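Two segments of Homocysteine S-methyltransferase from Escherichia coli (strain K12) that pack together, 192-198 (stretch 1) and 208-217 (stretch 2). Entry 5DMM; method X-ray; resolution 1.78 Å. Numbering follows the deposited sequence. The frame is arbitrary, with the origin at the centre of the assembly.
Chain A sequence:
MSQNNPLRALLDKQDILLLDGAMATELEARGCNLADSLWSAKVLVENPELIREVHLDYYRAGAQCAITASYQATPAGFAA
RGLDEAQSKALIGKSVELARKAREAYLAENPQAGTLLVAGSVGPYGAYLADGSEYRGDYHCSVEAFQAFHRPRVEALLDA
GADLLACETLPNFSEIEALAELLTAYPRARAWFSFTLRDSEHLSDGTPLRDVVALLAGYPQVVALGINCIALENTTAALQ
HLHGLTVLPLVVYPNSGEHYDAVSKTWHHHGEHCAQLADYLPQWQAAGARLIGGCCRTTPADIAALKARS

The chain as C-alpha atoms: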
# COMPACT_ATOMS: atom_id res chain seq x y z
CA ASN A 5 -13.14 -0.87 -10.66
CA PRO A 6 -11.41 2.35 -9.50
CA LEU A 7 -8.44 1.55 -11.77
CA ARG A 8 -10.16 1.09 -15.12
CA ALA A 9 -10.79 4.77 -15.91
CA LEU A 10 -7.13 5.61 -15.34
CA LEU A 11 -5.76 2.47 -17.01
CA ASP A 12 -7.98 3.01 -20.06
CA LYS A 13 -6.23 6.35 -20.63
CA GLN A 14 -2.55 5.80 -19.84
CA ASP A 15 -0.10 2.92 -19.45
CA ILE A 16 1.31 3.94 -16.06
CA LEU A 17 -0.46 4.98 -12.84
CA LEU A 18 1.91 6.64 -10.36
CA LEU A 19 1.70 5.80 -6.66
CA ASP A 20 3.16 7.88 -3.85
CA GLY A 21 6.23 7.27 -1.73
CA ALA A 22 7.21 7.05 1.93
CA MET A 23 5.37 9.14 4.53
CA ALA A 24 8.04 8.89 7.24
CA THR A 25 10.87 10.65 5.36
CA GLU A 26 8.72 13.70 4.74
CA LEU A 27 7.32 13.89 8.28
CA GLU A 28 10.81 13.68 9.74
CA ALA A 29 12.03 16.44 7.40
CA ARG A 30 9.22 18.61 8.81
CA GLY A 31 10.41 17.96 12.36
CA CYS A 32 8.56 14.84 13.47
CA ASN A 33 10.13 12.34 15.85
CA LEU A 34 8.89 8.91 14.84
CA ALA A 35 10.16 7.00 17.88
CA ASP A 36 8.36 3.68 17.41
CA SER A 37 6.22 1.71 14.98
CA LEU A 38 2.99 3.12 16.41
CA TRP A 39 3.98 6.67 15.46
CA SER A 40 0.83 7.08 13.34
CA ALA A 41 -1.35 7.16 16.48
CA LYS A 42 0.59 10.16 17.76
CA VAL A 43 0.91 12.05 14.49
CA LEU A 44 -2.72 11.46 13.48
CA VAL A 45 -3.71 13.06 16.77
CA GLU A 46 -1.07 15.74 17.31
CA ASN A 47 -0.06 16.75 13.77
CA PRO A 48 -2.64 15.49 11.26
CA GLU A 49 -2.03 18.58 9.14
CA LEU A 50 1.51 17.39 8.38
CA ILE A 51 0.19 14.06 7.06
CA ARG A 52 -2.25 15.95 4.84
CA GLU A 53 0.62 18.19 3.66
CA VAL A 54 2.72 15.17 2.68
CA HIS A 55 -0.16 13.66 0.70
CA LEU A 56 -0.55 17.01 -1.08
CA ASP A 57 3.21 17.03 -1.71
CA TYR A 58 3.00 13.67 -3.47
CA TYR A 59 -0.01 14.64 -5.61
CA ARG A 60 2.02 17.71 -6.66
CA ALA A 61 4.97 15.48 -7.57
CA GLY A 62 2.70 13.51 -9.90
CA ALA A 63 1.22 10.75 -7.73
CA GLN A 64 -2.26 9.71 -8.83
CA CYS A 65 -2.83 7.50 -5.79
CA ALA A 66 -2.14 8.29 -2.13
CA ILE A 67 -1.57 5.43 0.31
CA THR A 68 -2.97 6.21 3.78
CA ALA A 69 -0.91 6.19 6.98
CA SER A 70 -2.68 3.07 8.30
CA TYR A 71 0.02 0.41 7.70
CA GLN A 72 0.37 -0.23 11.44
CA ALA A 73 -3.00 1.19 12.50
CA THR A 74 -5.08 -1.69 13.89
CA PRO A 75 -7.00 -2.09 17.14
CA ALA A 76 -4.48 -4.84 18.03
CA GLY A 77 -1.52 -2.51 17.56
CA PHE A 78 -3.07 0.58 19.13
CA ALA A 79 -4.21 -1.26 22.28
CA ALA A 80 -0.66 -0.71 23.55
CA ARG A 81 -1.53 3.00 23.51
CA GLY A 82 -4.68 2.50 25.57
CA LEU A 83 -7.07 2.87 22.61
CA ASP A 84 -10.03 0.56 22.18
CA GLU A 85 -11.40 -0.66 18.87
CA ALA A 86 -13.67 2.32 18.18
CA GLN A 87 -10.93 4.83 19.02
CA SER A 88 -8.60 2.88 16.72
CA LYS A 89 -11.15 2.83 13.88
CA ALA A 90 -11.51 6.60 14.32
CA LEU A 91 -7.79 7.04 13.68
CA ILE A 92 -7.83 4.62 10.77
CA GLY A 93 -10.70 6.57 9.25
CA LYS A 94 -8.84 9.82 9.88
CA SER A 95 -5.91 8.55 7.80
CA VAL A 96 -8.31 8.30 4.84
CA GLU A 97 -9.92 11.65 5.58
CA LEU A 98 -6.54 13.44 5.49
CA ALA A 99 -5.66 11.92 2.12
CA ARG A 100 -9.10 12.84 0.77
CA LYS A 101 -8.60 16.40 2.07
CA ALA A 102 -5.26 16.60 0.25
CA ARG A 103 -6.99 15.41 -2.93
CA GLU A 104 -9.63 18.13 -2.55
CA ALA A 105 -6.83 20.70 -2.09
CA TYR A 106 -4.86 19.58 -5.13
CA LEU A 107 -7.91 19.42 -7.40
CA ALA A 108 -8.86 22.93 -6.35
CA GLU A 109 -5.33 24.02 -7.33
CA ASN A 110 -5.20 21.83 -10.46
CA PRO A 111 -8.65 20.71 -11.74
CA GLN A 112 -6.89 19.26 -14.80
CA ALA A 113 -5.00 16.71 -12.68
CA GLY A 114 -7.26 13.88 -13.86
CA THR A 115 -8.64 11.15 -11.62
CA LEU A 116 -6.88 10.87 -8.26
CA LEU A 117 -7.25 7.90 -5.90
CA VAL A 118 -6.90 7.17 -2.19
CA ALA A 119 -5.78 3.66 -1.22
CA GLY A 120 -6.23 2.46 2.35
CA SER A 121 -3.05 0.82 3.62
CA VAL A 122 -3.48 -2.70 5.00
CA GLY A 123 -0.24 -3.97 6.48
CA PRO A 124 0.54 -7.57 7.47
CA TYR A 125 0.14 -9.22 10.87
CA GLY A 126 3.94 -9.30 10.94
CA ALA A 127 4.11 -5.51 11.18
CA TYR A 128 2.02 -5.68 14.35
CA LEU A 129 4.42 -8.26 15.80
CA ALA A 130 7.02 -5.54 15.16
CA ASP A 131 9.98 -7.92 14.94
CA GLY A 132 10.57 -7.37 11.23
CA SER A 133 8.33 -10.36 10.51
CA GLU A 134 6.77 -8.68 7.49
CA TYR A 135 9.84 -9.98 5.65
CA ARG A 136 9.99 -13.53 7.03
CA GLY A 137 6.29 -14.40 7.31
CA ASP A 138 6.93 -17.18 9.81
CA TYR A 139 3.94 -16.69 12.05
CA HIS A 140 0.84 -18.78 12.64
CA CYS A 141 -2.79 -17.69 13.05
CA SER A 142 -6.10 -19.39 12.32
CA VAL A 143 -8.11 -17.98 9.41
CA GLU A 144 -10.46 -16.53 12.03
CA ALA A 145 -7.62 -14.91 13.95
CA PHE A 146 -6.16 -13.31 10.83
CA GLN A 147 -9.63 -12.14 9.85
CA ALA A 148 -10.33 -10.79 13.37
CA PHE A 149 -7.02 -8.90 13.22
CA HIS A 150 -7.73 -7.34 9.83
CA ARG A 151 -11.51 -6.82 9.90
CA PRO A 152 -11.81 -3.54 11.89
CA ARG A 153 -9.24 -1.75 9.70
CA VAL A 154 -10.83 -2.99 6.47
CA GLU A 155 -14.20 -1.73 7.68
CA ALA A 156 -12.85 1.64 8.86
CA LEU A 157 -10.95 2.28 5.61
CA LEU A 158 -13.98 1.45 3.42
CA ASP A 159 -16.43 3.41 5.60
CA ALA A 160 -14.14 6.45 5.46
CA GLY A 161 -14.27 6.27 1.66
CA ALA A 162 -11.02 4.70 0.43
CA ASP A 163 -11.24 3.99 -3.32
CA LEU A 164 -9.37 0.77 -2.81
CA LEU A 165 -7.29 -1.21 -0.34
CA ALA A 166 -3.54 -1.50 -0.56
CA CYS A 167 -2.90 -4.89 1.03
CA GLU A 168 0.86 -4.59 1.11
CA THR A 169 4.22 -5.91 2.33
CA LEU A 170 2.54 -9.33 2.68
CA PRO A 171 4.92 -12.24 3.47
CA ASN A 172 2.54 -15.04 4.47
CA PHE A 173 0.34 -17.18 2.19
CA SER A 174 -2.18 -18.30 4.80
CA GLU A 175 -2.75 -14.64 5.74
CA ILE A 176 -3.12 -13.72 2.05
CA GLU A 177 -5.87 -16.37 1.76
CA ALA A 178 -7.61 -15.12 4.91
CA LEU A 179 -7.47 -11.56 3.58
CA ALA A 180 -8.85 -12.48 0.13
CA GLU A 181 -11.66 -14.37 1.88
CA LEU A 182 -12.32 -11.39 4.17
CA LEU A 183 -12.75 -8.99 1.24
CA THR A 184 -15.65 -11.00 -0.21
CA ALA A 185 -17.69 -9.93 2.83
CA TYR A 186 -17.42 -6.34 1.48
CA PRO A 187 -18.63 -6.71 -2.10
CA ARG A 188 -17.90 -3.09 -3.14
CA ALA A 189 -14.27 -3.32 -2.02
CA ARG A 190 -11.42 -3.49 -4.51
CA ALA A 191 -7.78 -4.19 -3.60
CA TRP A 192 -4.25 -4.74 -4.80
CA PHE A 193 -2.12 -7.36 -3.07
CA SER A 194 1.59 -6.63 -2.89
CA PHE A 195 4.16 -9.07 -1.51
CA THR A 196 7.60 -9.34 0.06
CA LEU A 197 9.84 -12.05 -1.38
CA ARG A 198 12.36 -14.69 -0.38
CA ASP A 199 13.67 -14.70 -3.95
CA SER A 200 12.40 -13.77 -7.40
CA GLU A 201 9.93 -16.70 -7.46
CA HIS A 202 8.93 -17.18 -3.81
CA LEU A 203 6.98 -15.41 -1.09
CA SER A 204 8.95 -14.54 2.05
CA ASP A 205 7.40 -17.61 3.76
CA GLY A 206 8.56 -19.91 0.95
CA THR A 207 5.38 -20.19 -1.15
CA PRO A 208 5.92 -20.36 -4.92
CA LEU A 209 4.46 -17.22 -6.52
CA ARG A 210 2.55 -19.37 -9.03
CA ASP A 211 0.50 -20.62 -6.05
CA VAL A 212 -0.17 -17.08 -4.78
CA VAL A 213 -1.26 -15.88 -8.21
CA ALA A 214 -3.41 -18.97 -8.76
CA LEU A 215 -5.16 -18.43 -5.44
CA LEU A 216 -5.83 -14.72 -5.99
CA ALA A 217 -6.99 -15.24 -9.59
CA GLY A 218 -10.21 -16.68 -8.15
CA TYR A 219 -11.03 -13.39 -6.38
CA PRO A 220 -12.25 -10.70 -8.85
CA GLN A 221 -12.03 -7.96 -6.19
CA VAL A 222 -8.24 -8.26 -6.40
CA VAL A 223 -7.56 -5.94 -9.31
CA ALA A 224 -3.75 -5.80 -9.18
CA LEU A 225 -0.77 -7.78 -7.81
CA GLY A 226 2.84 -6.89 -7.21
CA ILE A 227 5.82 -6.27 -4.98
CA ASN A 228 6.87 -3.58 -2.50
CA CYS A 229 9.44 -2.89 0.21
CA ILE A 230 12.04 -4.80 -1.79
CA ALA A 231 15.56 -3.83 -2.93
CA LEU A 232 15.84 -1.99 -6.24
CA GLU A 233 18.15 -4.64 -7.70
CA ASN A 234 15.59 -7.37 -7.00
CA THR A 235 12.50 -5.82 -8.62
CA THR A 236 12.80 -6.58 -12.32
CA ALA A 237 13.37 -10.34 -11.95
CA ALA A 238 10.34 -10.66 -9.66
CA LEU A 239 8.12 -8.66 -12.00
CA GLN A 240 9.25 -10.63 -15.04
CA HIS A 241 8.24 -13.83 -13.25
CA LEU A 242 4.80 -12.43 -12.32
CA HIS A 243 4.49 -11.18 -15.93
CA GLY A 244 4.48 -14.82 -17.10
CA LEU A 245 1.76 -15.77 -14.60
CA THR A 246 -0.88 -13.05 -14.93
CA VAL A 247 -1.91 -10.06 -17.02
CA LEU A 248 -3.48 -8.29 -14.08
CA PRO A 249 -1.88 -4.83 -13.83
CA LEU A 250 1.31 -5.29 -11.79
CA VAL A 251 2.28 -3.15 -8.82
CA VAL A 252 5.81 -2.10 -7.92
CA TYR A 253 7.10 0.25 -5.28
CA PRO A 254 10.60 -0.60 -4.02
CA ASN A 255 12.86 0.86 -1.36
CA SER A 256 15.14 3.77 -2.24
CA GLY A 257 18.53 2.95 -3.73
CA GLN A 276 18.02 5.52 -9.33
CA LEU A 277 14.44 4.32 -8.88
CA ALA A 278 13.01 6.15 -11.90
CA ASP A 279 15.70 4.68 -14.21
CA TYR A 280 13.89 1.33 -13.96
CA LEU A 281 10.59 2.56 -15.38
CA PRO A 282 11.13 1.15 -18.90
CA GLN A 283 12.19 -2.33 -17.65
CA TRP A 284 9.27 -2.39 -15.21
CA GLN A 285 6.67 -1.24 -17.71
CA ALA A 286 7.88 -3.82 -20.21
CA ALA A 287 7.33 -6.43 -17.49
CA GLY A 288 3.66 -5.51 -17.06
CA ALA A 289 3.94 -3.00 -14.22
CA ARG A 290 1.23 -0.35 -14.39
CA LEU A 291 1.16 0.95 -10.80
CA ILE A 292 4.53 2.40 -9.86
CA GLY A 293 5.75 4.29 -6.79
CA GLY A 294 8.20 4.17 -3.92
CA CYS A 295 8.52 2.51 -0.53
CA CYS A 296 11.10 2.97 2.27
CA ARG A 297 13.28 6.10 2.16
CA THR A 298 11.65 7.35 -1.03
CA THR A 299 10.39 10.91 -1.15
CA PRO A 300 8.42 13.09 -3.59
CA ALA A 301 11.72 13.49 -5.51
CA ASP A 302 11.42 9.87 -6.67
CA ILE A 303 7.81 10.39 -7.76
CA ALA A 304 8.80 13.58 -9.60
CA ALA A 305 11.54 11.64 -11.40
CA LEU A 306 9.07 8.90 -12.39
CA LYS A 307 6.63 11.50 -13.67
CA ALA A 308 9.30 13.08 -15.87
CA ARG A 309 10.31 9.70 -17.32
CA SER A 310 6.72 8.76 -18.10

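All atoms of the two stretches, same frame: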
# COMPACT_ATOMS: atom_id res chain seq x y z
N TRP A 192 -5.44 -4.10 -4.26
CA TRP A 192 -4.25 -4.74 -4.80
C TRP A 192 -3.61 -5.51 -3.65
O TRP A 192 -3.81 -5.18 -2.49
CB TRP A 192 -3.27 -3.75 -5.47
CG TRP A 192 -2.38 -2.84 -4.61
CD1 TRP A 192 -1.35 -3.21 -3.78
CD2 TRP A 192 -2.40 -1.40 -4.59
NE1 TRP A 192 -0.76 -2.09 -3.23
CE2 TRP A 192 -1.38 -0.98 -3.71
CE3 TRP A 192 -3.19 -0.44 -5.23
CZ2 TRP A 192 -1.13 0.38 -3.46
CZ3 TRP A 192 -2.93 0.90 -4.98
CH2 TRP A 192 -1.92 1.30 -4.11
N PHE A 193 -2.91 -6.57 -4.01
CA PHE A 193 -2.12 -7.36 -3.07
C PHE A 193 -0.67 -7.28 -3.49
O PHE A 193 -0.32 -7.68 -4.61
CB PHE A 193 -2.58 -8.83 -3.05
CG PHE A 193 -3.80 -9.10 -2.18
CD1 PHE A 193 -4.95 -8.34 -2.31
CD2 PHE A 193 -3.79 -10.14 -1.26
CE1 PHE A 193 -6.08 -8.59 -1.51
CE2 PHE A 193 -4.91 -10.40 -0.46
CZ PHE A 193 -6.06 -9.63 -0.58
N SER A 194 0.17 -6.76 -2.61
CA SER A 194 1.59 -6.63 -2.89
C SER A 194 2.39 -7.38 -1.83
O SER A 194 2.07 -7.33 -0.65
CB SER A 194 1.98 -5.16 -2.95
OG SER A 194 3.37 -5.02 -3.18
N PHE A 195 3.45 -8.06 -2.28
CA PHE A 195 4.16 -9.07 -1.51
C PHE A 195 5.62 -8.73 -1.22
O PHE A 195 6.26 -8.01 -2.00
CB PHE A 195 4.13 -10.42 -2.25
CG PHE A 195 2.81 -10.74 -2.86
CD1 PHE A 195 1.69 -10.92 -2.05
CD2 PHE A 195 2.67 -10.84 -4.23
CE1 PHE A 195 0.46 -11.20 -2.61
CE2 PHE A 195 1.43 -11.13 -4.79
CZ PHE A 195 0.33 -11.31 -3.98
N THR A 196 6.15 -9.27 -0.12
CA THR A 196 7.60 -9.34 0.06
C THR A 196 8.08 -10.75 -0.32
O THR A 196 7.31 -11.72 -0.23
CB THR A 196 8.06 -9.01 1.49
OG1 THR A 196 7.52 -9.96 2.42
CG2 THR A 196 7.64 -7.60 1.87
N LEU A 197 9.34 -10.84 -0.73
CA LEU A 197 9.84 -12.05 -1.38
C LEU A 197 11.05 -12.65 -0.68
O LEU A 197 11.84 -11.93 -0.06
CB LEU A 197 10.20 -11.75 -2.84
CG LEU A 197 9.06 -11.23 -3.71
CD1 LEU A 197 9.56 -10.92 -5.09
CD2 LEU A 197 7.89 -12.22 -3.79
N ARG A 198 11.17 -13.96 -0.79
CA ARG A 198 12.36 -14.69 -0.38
C ARG A 198 13.39 -14.65 -1.52
O ARG A 198 14.59 -14.47 -1.30
CB ARG A 198 11.99 -16.14 -0.03
CG ARG A 198 13.15 -17.05 0.27
CD ARG A 198 12.66 -18.41 0.77
NE ARG A 198 12.05 -18.32 2.09
CZ ARG A 198 11.77 -19.36 2.87
NH1 ARG A 198 12.03 -20.59 2.45
NH2 ARG A 198 11.21 -19.18 4.06
N PRO A 208 5.71 -20.73 -3.52
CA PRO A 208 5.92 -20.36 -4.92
C PRO A 208 4.91 -19.29 -5.37
O PRO A 208 3.73 -19.41 -5.06
CB PRO A 208 5.68 -21.69 -5.67
CG PRO A 208 5.99 -22.74 -4.64
CD PRO A 208 5.47 -22.17 -3.35
N LEU A 209 5.37 -18.27 -6.09
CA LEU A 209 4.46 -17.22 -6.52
C LEU A 209 3.35 -17.73 -7.44
O LEU A 209 2.27 -17.15 -7.46
CB LEU A 209 5.24 -16.09 -7.20
CG LEU A 209 5.99 -15.17 -6.24
CD1 LEU A 209 6.92 -14.23 -7.01
CD2 LEU A 209 4.99 -14.39 -5.39
N ARG A 210 3.60 -18.81 -8.19
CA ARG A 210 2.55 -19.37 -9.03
C ARG A 210 1.34 -19.76 -8.17
O ARG A 210 0.20 -19.62 -8.60
CB ARG A 210 3.08 -20.59 -9.83
CG ARG A 210 3.33 -21.85 -9.01
CD ARG A 210 3.86 -23.01 -9.87
NE ARG A 210 5.32 -23.06 -9.79
CZ ARG A 210 6.00 -23.84 -8.95
NH1 ARG A 210 7.32 -23.80 -8.93
NH2 ARG A 210 5.34 -24.66 -8.15
N ASP A 211 1.59 -20.23 -6.95
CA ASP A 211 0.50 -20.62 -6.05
C ASP A 211 -0.26 -19.40 -5.51
O ASP A 211 -1.48 -19.47 -5.30
CB ASP A 211 1.04 -21.45 -4.88
CG ASP A 211 1.62 -22.78 -5.33
OD1 ASP A 211 1.21 -23.26 -6.40
OD2 ASP A 211 2.49 -23.34 -4.62
N VAL A 212 0.46 -18.31 -5.29
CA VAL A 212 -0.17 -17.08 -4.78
C VAL A 212 -1.06 -16.50 -5.87
O VAL A 212 -2.21 -16.15 -5.61
CB VAL A 212 0.87 -16.05 -4.34
CG1 VAL A 212 0.18 -14.80 -3.77
CG2 VAL A 212 1.82 -16.65 -3.30
N VAL A 213 -0.53 -16.42 -7.08
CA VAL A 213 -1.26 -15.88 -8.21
C VAL A 213 -2.49 -16.73 -8.51
O VAL A 213 -3.58 -16.22 -8.75
CB VAL A 213 -0.37 -15.79 -9.48
CG1 VAL A 213 -1.20 -15.44 -10.70
CG2 VAL A 213 0.76 -14.80 -9.29
N ALA A 214 -2.31 -18.05 -8.48
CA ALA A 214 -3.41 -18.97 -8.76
C ALA A 214 -4.53 -18.79 -7.74
O ALA A 214 -5.71 -18.75 -8.10
CB ALA A 214 -2.92 -20.41 -8.77
N LEU A 215 -4.16 -18.64 -6.48
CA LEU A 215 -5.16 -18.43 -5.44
C LEU A 215 -5.94 -17.14 -5.69
O LEU A 215 -7.17 -17.15 -5.75
CB LEU A 215 -4.50 -18.38 -4.06
CG LEU A 215 -5.48 -17.90 -2.99
CD1 LEU A 215 -6.21 -19.09 -2.39
CD2 LEU A 215 -4.78 -17.06 -1.92
N LEU A 216 -5.21 -16.04 -5.85
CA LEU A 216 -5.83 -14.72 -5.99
C LEU A 216 -6.59 -14.53 -7.30
O LEU A 216 -7.47 -13.67 -7.39
CB LEU A 216 -4.77 -13.63 -5.85
CG LEU A 216 -4.17 -13.58 -4.45
CD1 LEU A 216 -3.03 -12.58 -4.38
CD2 LEU A 216 -5.24 -13.26 -3.40
N ALA A 217 -6.28 -15.34 -8.32
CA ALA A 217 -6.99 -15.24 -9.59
C ALA A 217 -8.48 -15.55 -9.45
O ALA A 217 -9.30 -15.09 -10.24
CB ALA A 217 -6.37 -16.15 -10.62

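F195 is the centre of this contact. Its CA-to-CB bond points toward the helix, and its ring meets three helix residues. F195 CZ lies 3.5 Å from V212 CG1 and 3.6 Å from L216 CD1. F195 CD2 is 4.4 Å from L209 CD2. The L216 methyl sits at the ring edge, near its plane. L209, V212 and L216 are three and four residues apart, so they share one side of the helix. They are buried and apolar, so their methyls can pack on the rings without leaving a polar group unpaired. The axes of strand and helix come no closer than 11.4 Å, and the F195 ring helps to fill the space between them.

L216 also serves F193. F193 CB is 4.0 Å from L216 CD1, and L216 CD2 lies over one face of the F193 ring. At the other end, L197 CD2 is 3.9 Å from L209 CD1. The L197 CA-to-CB bond points sideways, but the end of the side chain comes nearer the helix. Strand and helix run nearly antiparallel, at 168°, so F193 pairs with L216 and L197 with L209.

No hydrogen bond crosses the contact. It is wholly apolar and buries 256 Å², summed over both sides. W192, S194 and T196 alternate with the contact residues and do not touch the helix; their polar side-chain atoms are hydrogen-bonded elsewhere in the structure. Outside the contact, charged R198, R210 and D211 keep clear of the opposing stretch. R198 and R210 are exposed.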